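Local coordinates for nitronate monooxygenase family protein (Pseudomonas aeruginosa, PDB 4QIT) that uses FMN and molecular oxygen to oxidise alkyl nitronates, with the toxin propionate 3-nitronate as the best and presumed physiological substrate, at residues F103-Y115 and Y305-A319. The protein carries 1 engineered substitution. Residues are numbered along the deposited sequence; the frame is centred on the assembly and turned at random.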
ATOM      1  N   PHE A 103      -2.424   6.882 -35.705  1.00 17.68           N
ATOM      2  CA  PHE A 103      -1.060   7.220 -36.073  1.00 16.31           C
ATOM      3  C   PHE A 103      -0.701   6.684 -37.448  1.00 15.41           C
ATOM      4  O   PHE A 103       0.476   6.595 -37.805  1.00 16.79           O
ATOM      5  CB  PHE A 103      -0.116   6.702 -34.994  1.00 16.22           C
ATOM      6  CG  PHE A 103      -0.487   7.186 -33.630  1.00 16.29           C
ATOM      7  CD1 PHE A 103      -0.345   8.531 -33.313  1.00 17.48           C
ATOM      8  CD2 PHE A 103      -1.019   6.321 -32.682  1.00 14.81           C
ATOM      9  CE1 PHE A 103      -0.708   9.019 -32.069  1.00 15.15           C
ATOM     10  CE2 PHE A 103      -1.385   6.795 -31.428  1.00 16.39           C
ATOM     11  CZ  PHE A 103      -1.231   8.145 -31.119  1.00 16.06           C
ATOM     12  N   GLY A 104      -1.733   6.338 -38.211  1.00 17.11           N
ATOM     13  CA  GLY A 104      -1.570   5.932 -39.598  1.00 19.76           C
ATOM     14  C   GLY A 104      -0.966   4.553 -39.718  1.00 22.81           C
ATOM     15  O   GLY A 104      -0.401   4.194 -40.753  1.00 22.57           O
ATOM     16  N   ALA A 105      -1.082   3.776 -38.647  1.00 17.70           N
ATOM     17  CA  ALA A 105      -0.426   2.481 -38.590  1.00 18.31           C
ATOM     18  C   ALA A 105      -1.438   1.345 -38.486  1.00 17.28           C
ATOM     19  O   ALA A 105      -2.619   1.559 -38.201  1.00 18.91           O
ATOM     20  CB  ALA A 105       0.551   2.437 -37.421  1.00 18.05           C
ATOM     21  N   GLU A 106      -0.959   0.132 -38.716  1.00 18.65           N
ATOM     22  CA  GLU A 106      -1.749  -1.055 -38.452  1.00 20.83           C
ATOM     23  C   GLU A 106      -1.082  -1.809 -37.314  1.00 17.61           C
ATOM     24  O   GLU A 106       0.116  -1.625 -37.075  1.00 17.90           O
ATOM     25  CB  GLU A 106      -1.828  -1.932 -39.703  1.00 22.89           C
ATOM     26  CG  GLU A 106      -2.602  -1.297 -40.840  1.00 30.05           C
ATOM     27  CD  GLU A 106      -2.772  -2.233 -42.016  1.00 39.74           C
ATOM     28  OE1 GLU A 106      -2.043  -3.247 -42.081  1.00 39.28           O
ATOM     29  OE2 GLU A 106      -3.637  -1.957 -42.875  1.00 46.95           O
ATOM     30  N   PRO A 107      -1.852  -2.653 -36.606  1.00 17.68           N
ATOM     31  CA  PRO A 107      -1.277  -3.476 -35.538  1.00 15.92           C
ATOM     32  C   PRO A 107      -0.295  -4.476 -36.132  1.00 16.25           C
ATOM     33  O   PRO A 107      -0.398  -4.806 -37.323  1.00 16.17           O
ATOM     34  CB  PRO A 107      -2.490  -4.233 -34.984  1.00 16.78           C
ATOM     35  CG  PRO A 107      -3.674  -3.419 -35.375  1.00 21.18           C
ATOM     36  CD  PRO A 107      -3.309  -2.837 -36.714  1.00 19.15           C
ATOM     37  N   PRO A 108       0.640  -4.970 -35.317  1.00 13.84           N
ATOM     38  CA  PRO A 108       1.559  -6.009 -35.801  1.00 13.87           C
ATOM     39  C   PRO A 108       0.761  -7.233 -36.272  1.00 15.12           C
ATOM     40  O   PRO A 108      -0.366  -7.440 -35.806  1.00 15.11           O
ATOM     41  CB  PRO A 108       2.409  -6.336 -34.568  1.00 18.78           C
ATOM     42  CG  PRO A 108       1.626  -5.827 -33.393  1.00 17.35           C
ATOM     43  CD  PRO A 108       0.841  -4.650 -33.893  1.00 13.70           C
ATOM     44  N   VAL A 109       1.310  -8.009 -37.201  1.00 14.50           N
ATOM     45  CA  VAL A 109       0.560  -9.157 -37.739  1.00 15.58           C
ATOM     46  C   VAL A 109       0.530 -10.353 -36.786  1.00 16.84           C
ATOM     47  O   VAL A 109      -0.289 -11.266 -36.943  1.00 16.78           O
ATOM     48  CB  VAL A 109       1.112  -9.620 -39.102  1.00 15.42           C
ATOM     49  CG1 VAL A 109       0.942  -8.513 -40.149  1.00 16.86           C
ATOM     50  CG2 VAL A 109       2.561 -10.036 -38.974  1.00 18.18           C
ATOM     51  N   ARG A 110       1.439 -10.352 -35.812  1.00 14.74           N
ATOM     52  CA  ARG A 110       1.525 -11.416 -34.822  1.00 16.51           C
ATOM     53  C   ARG A 110       2.301 -10.904 -33.618  1.00 16.23           C
ATOM     54  O   ARG A 110       3.038  -9.915 -33.720  1.00 16.78           O
ATOM     55  CB  ARG A 110       2.213 -12.656 -35.405  1.00 15.77           C
ATOM     56  CG  ARG A 110       3.665 -12.451 -35.818  1.00 15.06           C
ATOM     57  CD  ARG A 110       4.149 -13.580 -36.735  1.00 16.87           C
ATOM     58  NE  ARG A 110       5.567 -13.441 -37.066  1.00 18.02           N
ATOM     59  CZ  ARG A 110       6.556 -14.054 -36.422  1.00 19.51           C
ATOM     60  NH1 ARG A 110       6.295 -14.880 -35.416  1.00 20.04           N
ATOM     61  NH2 ARG A 110       7.811 -13.857 -36.800  1.00 21.93           N
ATOM     62  N   LEU A 111       2.119 -11.568 -32.483  1.00 12.58           N
ATOM     63  CA  LEU A 111       2.818 -11.195 -31.259  1.00 14.60           C
ATOM     64  C   LEU A 111       3.842 -12.258 -30.913  1.00 17.34           C
ATOM     65  O   LEU A 111       3.689 -13.426 -31.280  1.00 16.04           O
ATOM     66  CB  LEU A 111       1.830 -11.018 -30.108  1.00 14.20           C
ATOM     67  CG  LEU A 111       0.792  -9.927 -30.313  1.00 15.19           C
ATOM     68  CD1 LEU A 111      -0.073  -9.798 -29.074  1.00 13.35           C
ATOM     69  CD2 LEU A 111       1.472  -8.601 -30.641  1.00 14.17           C
ATOM     70  N   LYS A 112       4.888 -11.843 -30.208  1.00 14.12           N
ATOM     71  CA  LYS A 112       6.012 -12.713 -29.890  1.00 15.54           C
ATOM     72  C   LYS A 112       6.307 -12.732 -28.396  1.00 15.87           C
ATOM     73  O   LYS A 112       5.955 -11.798 -27.659  1.00 13.59           O
ATOM     74  CB  LYS A 112       7.266 -12.252 -30.645  1.00 14.14           C
ATOM     75  CG  LYS A 112       7.104 -12.150 -32.164  1.00 17.92           C
ATOM     76  CD  LYS A 112       8.400 -11.641 -32.787  1.00 21.97           C
ATOM     77  CE  LYS A 112       8.246 -11.336 -34.265  1.00 27.62           C
ATOM     78  NZ  LYS A 112       7.443 -10.107 -34.481  1.00 35.61           N
ATOM     79  N   ASN A 113       6.973 -13.795 -27.963  1.00 13.50           N
ATOM     80  CA  ASN A 113       7.388 -13.950 -26.576  1.00 12.71           C
ATOM     81  C   ASN A 113       8.660 -13.141 -26.340  1.00 12.25           C
ATOM     82  O   ASN A 113       9.764 -13.686 -26.283  1.00 13.45           O
ATOM     83  CB  ASN A 113       7.622 -15.430 -26.290  1.00 15.08           C
ATOM     84  CG  ASN A 113       7.839 -15.714 -24.834  1.00 16.48           C
ATOM     85  OD1 ASN A 113       7.641 -14.847 -23.989  1.00 15.14           O
ATOM     86  ND2 ASN A 113       8.238 -16.946 -24.523  1.00 17.39           N
ATOM     87  N   ILE A 114       8.503 -11.831 -26.181  1.00 11.78           N
ATOM     88  CA  ILE A 114       9.657 -10.930 -26.242  1.00 14.51           C
ATOM     89  C   ILE A 114      10.571 -10.985 -25.024  1.00 14.50           C
ATOM     90  O   ILE A 114      11.748 -10.630 -25.108  1.00 14.99           O
ATOM     91  CB  ILE A 114       9.225  -9.480 -26.478  1.00 13.92           C
ATOM     92  CG1 ILE A 114       8.241  -9.040 -25.394  1.00 12.72           C
ATOM     93  CG2 ILE A 114       8.601  -9.339 -27.848  1.00 16.55           C
ATOM     94  CD1 ILE A 114       8.053  -7.517 -25.345  1.00 17.02           C
ATOM     95  N   TYR A 115      10.039 -11.425 -23.890  1.00 10.82           N
ATOM     96  CA  TYR A 115      10.838 -11.538 -22.679  1.00 11.25           C
ATOM     97  C   TYR A 115      10.896 -12.995 -22.252  1.00 12.77           C
ATOM     98  O   TYR A 115       9.984 -13.484 -21.573  1.00 14.01           O
ATOM     99  CB  TYR A 115      10.229 -10.714 -21.534  1.00 12.77           C
ATOM    100  CG  TYR A 115      10.266  -9.210 -21.713  1.00 13.77           C
ATOM    101  CD1 TYR A 115      11.116  -8.610 -22.629  1.00 15.72           C
ATOM    102  CD2 TYR A 115       9.448  -8.391 -20.940  1.00 15.26           C
ATOM    103  CE1 TYR A 115      11.146  -7.221 -22.780  1.00 16.64           C
ATOM    104  CE2 TYR A 115       9.474  -7.014 -21.080  1.00 21.57           C
ATOM    105  CZ  TYR A 115      10.321  -6.436 -22.001  1.00 17.91           C
ATOM    106  OH  TYR A 115      10.342  -5.062 -22.144  1.00 21.54           O
ATOM    107  N   TYR A 305       1.140 -12.549 -20.413  1.00 11.51           N
ATOM    108  CA  TYR A 305       2.422 -11.868 -20.360  1.00 10.28           C
ATOM    109  C   TYR A 305       3.480 -12.792 -20.987  1.00 10.27           C
ATOM    110  O   TYR A 305       3.471 -13.989 -20.737  1.00 11.48           O
ATOM    111  CB  TYR A 305       2.755 -11.597 -18.894  1.00 10.97           C
ATOM    112  CG  TYR A 305       4.093 -10.942 -18.655  1.00 10.18           C
ATOM    113  CD1 TYR A 305       4.237  -9.557 -18.699  1.00 11.32           C
ATOM    114  CD2 TYR A 305       5.212 -11.712 -18.365  1.00 10.70           C
ATOM    115  CE1 TYR A 305       5.476  -8.955 -18.469  1.00 11.36           C
ATOM    116  CE2 TYR A 305       6.450 -11.130 -18.145  1.00  9.72           C
ATOM    117  CZ  TYR A 305       6.575  -9.755 -18.194  1.00 11.50           C
ATOM    118  OH  TYR A 305       7.815  -9.194 -17.960  1.00 13.57           O
ATOM    119  N   PRO A 306       4.408 -12.247 -21.790  1.00 10.83           N
ATOM    120  CA  PRO A 306       4.616 -10.840 -22.121  1.00 10.33           C
ATOM    121  C   PRO A 306       4.116 -10.466 -23.529  1.00 10.01           C
ATOM    122  O   PRO A 306       4.505  -9.414 -24.067  1.00 10.62           O
ATOM    123  CB  PRO A 306       6.142 -10.735 -22.072  1.00 11.27           C
ATOM    124  CG  PRO A 306       6.580 -12.044 -22.704  1.00 11.67           C
ATOM    125  CD  PRO A 306       5.526 -13.075 -22.288  1.00 11.74           C
ATOM    126  N   PHE A 307       3.278 -11.314 -24.129  1.00 10.77           N
ATOM    127  CA  PHE A 307       2.741 -11.035 -25.455  1.00 11.17           C
ATOM    128  C   PHE A 307       2.007  -9.702 -25.504  1.00 10.80           C
ATOM    129  O   PHE A 307       2.093  -8.981 -26.501  1.00 10.51           O
ATOM    130  CB  PHE A 307       1.823 -12.179 -25.927  1.00 11.42           C
ATOM    131  CG  PHE A 307       2.503 -13.517 -25.975  1.00 12.56           C
ATOM    132  CD1 PHE A 307       3.228 -13.900 -27.101  1.00 13.93           C
ATOM    133  CD2 PHE A 307       2.420 -14.393 -24.898  1.00 12.48           C
ATOM    134  CE1 PHE A 307       3.865 -15.136 -27.142  1.00 15.29           C
ATOM    135  CE2 PHE A 307       3.052 -15.628 -24.935  1.00 14.55           C
ATOM    136  CZ  PHE A 307       3.778 -15.995 -26.058  1.00 16.01           C
ATOM    137  N   VAL A 308       1.267  -9.379 -24.446  1.00  9.97           N
ATOM    138  CA  VAL A 308       0.595  -8.084 -24.364  1.00 11.64           C
ATOM    139  C   VAL A 308       1.582  -6.933 -24.525  1.00 11.07           C
ATOM    140  O   VAL A 308       1.316  -5.979 -25.260  1.00  9.90           O
ATOM    141  CB  VAL A 308      -0.186  -7.930 -23.044  1.00 10.80           C
ATOM    142  CG1 VAL A 308      -0.830  -6.545 -22.947  1.00 12.50           C
ATOM    143  CG2 VAL A 308      -1.240  -9.016 -22.931  1.00 14.19           C
ATOM    144  N   TYR A 309       2.730  -7.024 -23.851  1.00 10.38           N
ATOM    145  CA  TYR A 309       3.725  -5.959 -23.972  1.00 10.20           C
ATOM    146  C   TYR A 309       4.276  -5.820 -25.393  1.00 11.58           C
ATOM    147  O   TYR A 309       4.598  -4.721 -25.824  1.00 10.36           O
ATOM    148  CB  TYR A 309       4.857  -6.115 -22.944  1.00 10.66           C
ATOM    149  CG  TYR A 309       5.543  -4.795 -22.626  1.00 14.98           C
ATOM    150  CD1 TYR A 309       4.807  -3.623 -22.526  1.00 15.24           C
ATOM    151  CD2 TYR A 309       6.914  -4.724 -22.421  1.00 21.39           C
ATOM    152  CE1 TYR A 309       5.408  -2.411 -22.230  1.00 17.83           C
ATOM    153  CE2 TYR A 309       7.530  -3.505 -22.124  1.00 23.10           C
ATOM    154  CZ  TYR A 309       6.763  -2.358 -22.028  1.00 22.21           C
ATOM    155  OH  TYR A 309       7.345  -1.141 -21.735  1.00 25.43           O
ATOM    156  N   ASP A 310       4.368  -6.925 -26.126  1.00  9.72           N
ATOM    157  CA  ASP A 310       4.797  -6.863 -27.520  1.00 10.34           C
ATOM    158  C   ASP A 310       3.814  -6.016 -28.335  1.00 12.78           C
ATOM    159  O   ASP A 310       4.228  -5.196 -29.158  1.00 12.10           O
ATOM    160  CB  ASP A 310       4.913  -8.280 -28.088  1.00 10.64           C
ATOM    161  CG  ASP A 310       5.632  -8.320 -29.427  1.00 15.01           C
ATOM    162  OD1 ASP A 310       6.574  -7.526 -29.634  1.00 14.77           O
ATOM    163  OD2 ASP A 310       5.254  -9.153 -30.284  1.00 14.30           O
ATOM    164  N   ALA A 311       2.519  -6.189 -28.085  1.00 11.71           N
ATOM    165  CA  ALA A 311       1.510  -5.394 -28.775  1.00 10.67           C
ATOM    166  C   ALA A 311       1.636  -3.917 -28.387  1.00 10.41           C
ATOM    167  O   ALA A 311       1.615  -3.025 -29.240  1.00 12.49           O
ATOM    168  CB  ALA A 311       0.095  -5.925 -28.473  1.00 11.75           C
ATOM    169  N   THR A 312       1.786  -3.667 -27.095  1.00 10.22           N
ATOM    170  CA  THR A 312       1.906  -2.306 -26.595  1.00 10.26           C
ATOM    171  C   THR A 312       3.149  -1.619 -27.155  1.00 10.17           C
ATOM    172  O   THR A 312       3.086  -0.443 -27.536  1.00 10.59           O
ATOM    173  CB  THR A 312       1.930  -2.307 -25.061  1.00 11.16           C
ATOM    174  OG1 THR A 312       0.666  -2.782 -24.577  1.00 11.53           O
ATOM    175  CG2 THR A 312       2.191  -0.910 -24.496  1.00 11.31           C
ATOM    176  N   LYS A 313       4.268  -2.341 -27.213  1.00 10.21           N
ATOM    177  CA  LYS A 313       5.495  -1.769 -27.780  1.00 11.25           C
ATOM    178  C   LYS A 313       5.305  -1.338 -29.233  1.00 11.48           C
ATOM    179  O   LYS A 313       5.778  -0.274 -29.646  1.00 10.39           O
ATOM    180  CB  LYS A 313       6.671  -2.734 -27.636  1.00 11.14           C
ATOM    181  CG  LYS A 313       7.253  -2.759 -26.246  1.00 16.31           C
ATOM    182  CD  LYS A 313       8.467  -3.681 -26.187  1.00 19.69           C
ATOM    183  CE  LYS A 313       9.555  -3.123 -25.295  1.00 32.28           C
ATOM    184  NZ  LYS A 313      10.892  -3.667 -25.690  1.00 34.59           N
ATOM    185  N   ALA A 314       4.583  -2.144 -30.001  1.00 11.42           N
ATOM    186  CA  ALA A 314       4.254  -1.764 -31.368  1.00 11.18           C
ATOM    187  C   ALA A 314       3.442  -0.467 -31.419  1.00 12.21           C
ATOM    188  O   ALA A 314       3.702   0.395 -32.252  1.00 12.34           O
ATOM    189  CB  ALA A 314       3.506  -2.888 -32.066  1.00 12.58           C
ATOM    190  N   LEU A 315       2.469  -0.323 -30.520  1.00 10.41           N
ATOM    191  CA  LEU A 315       1.659   0.890 -30.485  1.00 10.97           C
ATOM    192  C   LEU A 315       2.495   2.089 -30.039  1.00 11.86           C
ATOM    193  O   LEU A 315       2.373   3.174 -30.592  1.00 11.84           O
ATOM    194  CB  LEU A 315       0.431   0.683 -29.586  1.00 11.32           C
ATOM    195  CG  LEU A 315      -0.517   1.873 -29.466  1.00 10.43           C
ATOM    196  CD1 LEU A 315      -0.995   2.362 -30.839  1.00 12.35           C
ATOM    197  CD2 LEU A 315      -1.702   1.522 -28.574  1.00 13.20           C
ATOM    198  N   GLN A 316       3.356   1.873 -29.049  1.00 10.73           N
ATOM    199  CA  GLN A 316       4.271   2.906 -28.590  1.00 11.34           C
ATOM    200  C   GLN A 316       5.144   3.405 -29.732  1.00 14.21           C
ATOM    201  O   GLN A 316       5.402   4.606 -29.849  1.00 12.51           O
ATOM    202  CB  GLN A 316       5.143   2.370 -27.446  1.00 11.32           C
ATOM    203  CG  GLN A 316       4.368   2.205 -26.137  1.00 12.95           C
ATOM    204  CD  GLN A 316       5.177   1.492 -25.072  1.00 14.31           C
ATOM    205  OE1 GLN A 316       6.158   0.808 -25.373  1.00 14.99           O
ATOM    206  NE2 GLN A 316       4.777   1.655 -23.813  1.00 12.10           N
ATOM    207  N   THR A 317       5.592   2.474 -30.572  1.00 11.18           N
ATOM    208  CA  THR A 317       6.468   2.805 -31.694  1.00 12.64           C
ATOM    209  C   THR A 317       5.714   3.660 -32.700  1.00 10.78           C
ATOM    210  O   THR A 317       6.240   4.656 -33.199  1.00 13.09           O
ATOM    211  CB  THR A 317       7.019   1.530 -32.356  1.00 14.05           C
ATOM    212  OG1 THR A 317       7.835   0.816 -31.417  1.00 16.33           O
ATOM    213  CG2 THR A 317       7.869   1.864 -33.571  1.00 19.17           C
ATOM    214  N   ALA A 318       4.471   3.288 -32.977  1.00 12.69           N
ATOM    215  CA  ALA A 318       3.655   4.036 -33.922  1.00 12.79           C
ATOM    216  C   ALA A 318       3.347   5.432 -33.381  1.00 14.60           C
ATOM    217  O   ALA A 318       3.361   6.415 -34.121  1.00 13.67           O
ATOM    218  CB  ALA A 318       2.383   3.281 -34.223  1.00 13.29           C
ATOM    219  N   ALA A 319       3.067   5.525 -32.082  1.00 13.12           N
ATOM    220  CA  ALA A 319       2.764   6.817 -31.483  1.00 12.67           C
ATOM    221  C   ALA A 319       3.999   7.706 -31.478  1.00 13.37           C
ATOM    222  O   ALA A 319       3.912   8.895 -31.808  1.00 14.17           O
ATOM    223  CB  ALA A 319       2.208   6.640 -30.055  1.00 13.06           C
TER
HETATM  224  O   HOH W   1       2.983   5.855 -36.878  1.00 17.03           O
HETATM  225  O   HOH W   2       5.393  -8.743 -32.834  1.00 17.82           O
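Tyr305 points its hydroxyl at the ring edge of Tyr115, Tyr305 OH lying 3.5 Å from Tyr115 CD2. Pro306, which follows a cis peptide bond and stands at the N-cap position of helix 307-320, brings its CG against the backbone N of Tyr115, while its CD comes to 3.2 Å from Asn113 OD1. The Phe307 ring lies along the backbone of the loop, CE1 close to Asn113 N. Tyr309 and Tyr115 meet obliquely, planes at 55°, with Tyr115 OH at the edge of the Tyr309 ring, 3.2 Å from Tyr309 CE2. Asp310 extends its carboxylate to the loop because chi1 (-168°) swings CG away from the backbone N; its OD2 accepts a hydrogen bond from Lys112 N (2.7 Å, bent to 147°) that arrives from above the carboxylate plane. A water donates to the same OD2 and to Arg110 O and accepts from Lys112 NZ, so two bonds grip this oxygen. Ile114 CG2 presses on the other oxygen, OD1. The methyls of Ala311, Ala314 and Ala318 then receive Leu111 CD2, the Pro108 ring and Ala105 CB in turn. At the far end Ala319 CA stands 3.8 Å above the centre of the Phe103 ring, a CH-pi contact, and a second water bridges Phe103 O and Ala318 O. The loop after Schellman-capped helix 86-101 thus runs antiparallel along helix 307-320, whose Leu315 and Phe307 also touch helix 86-101; the side chain of Tyr305, about 5 Å from the bound nitroethane, packs edge-to-face with His79, just after strand 72-77 of the TIM barrel.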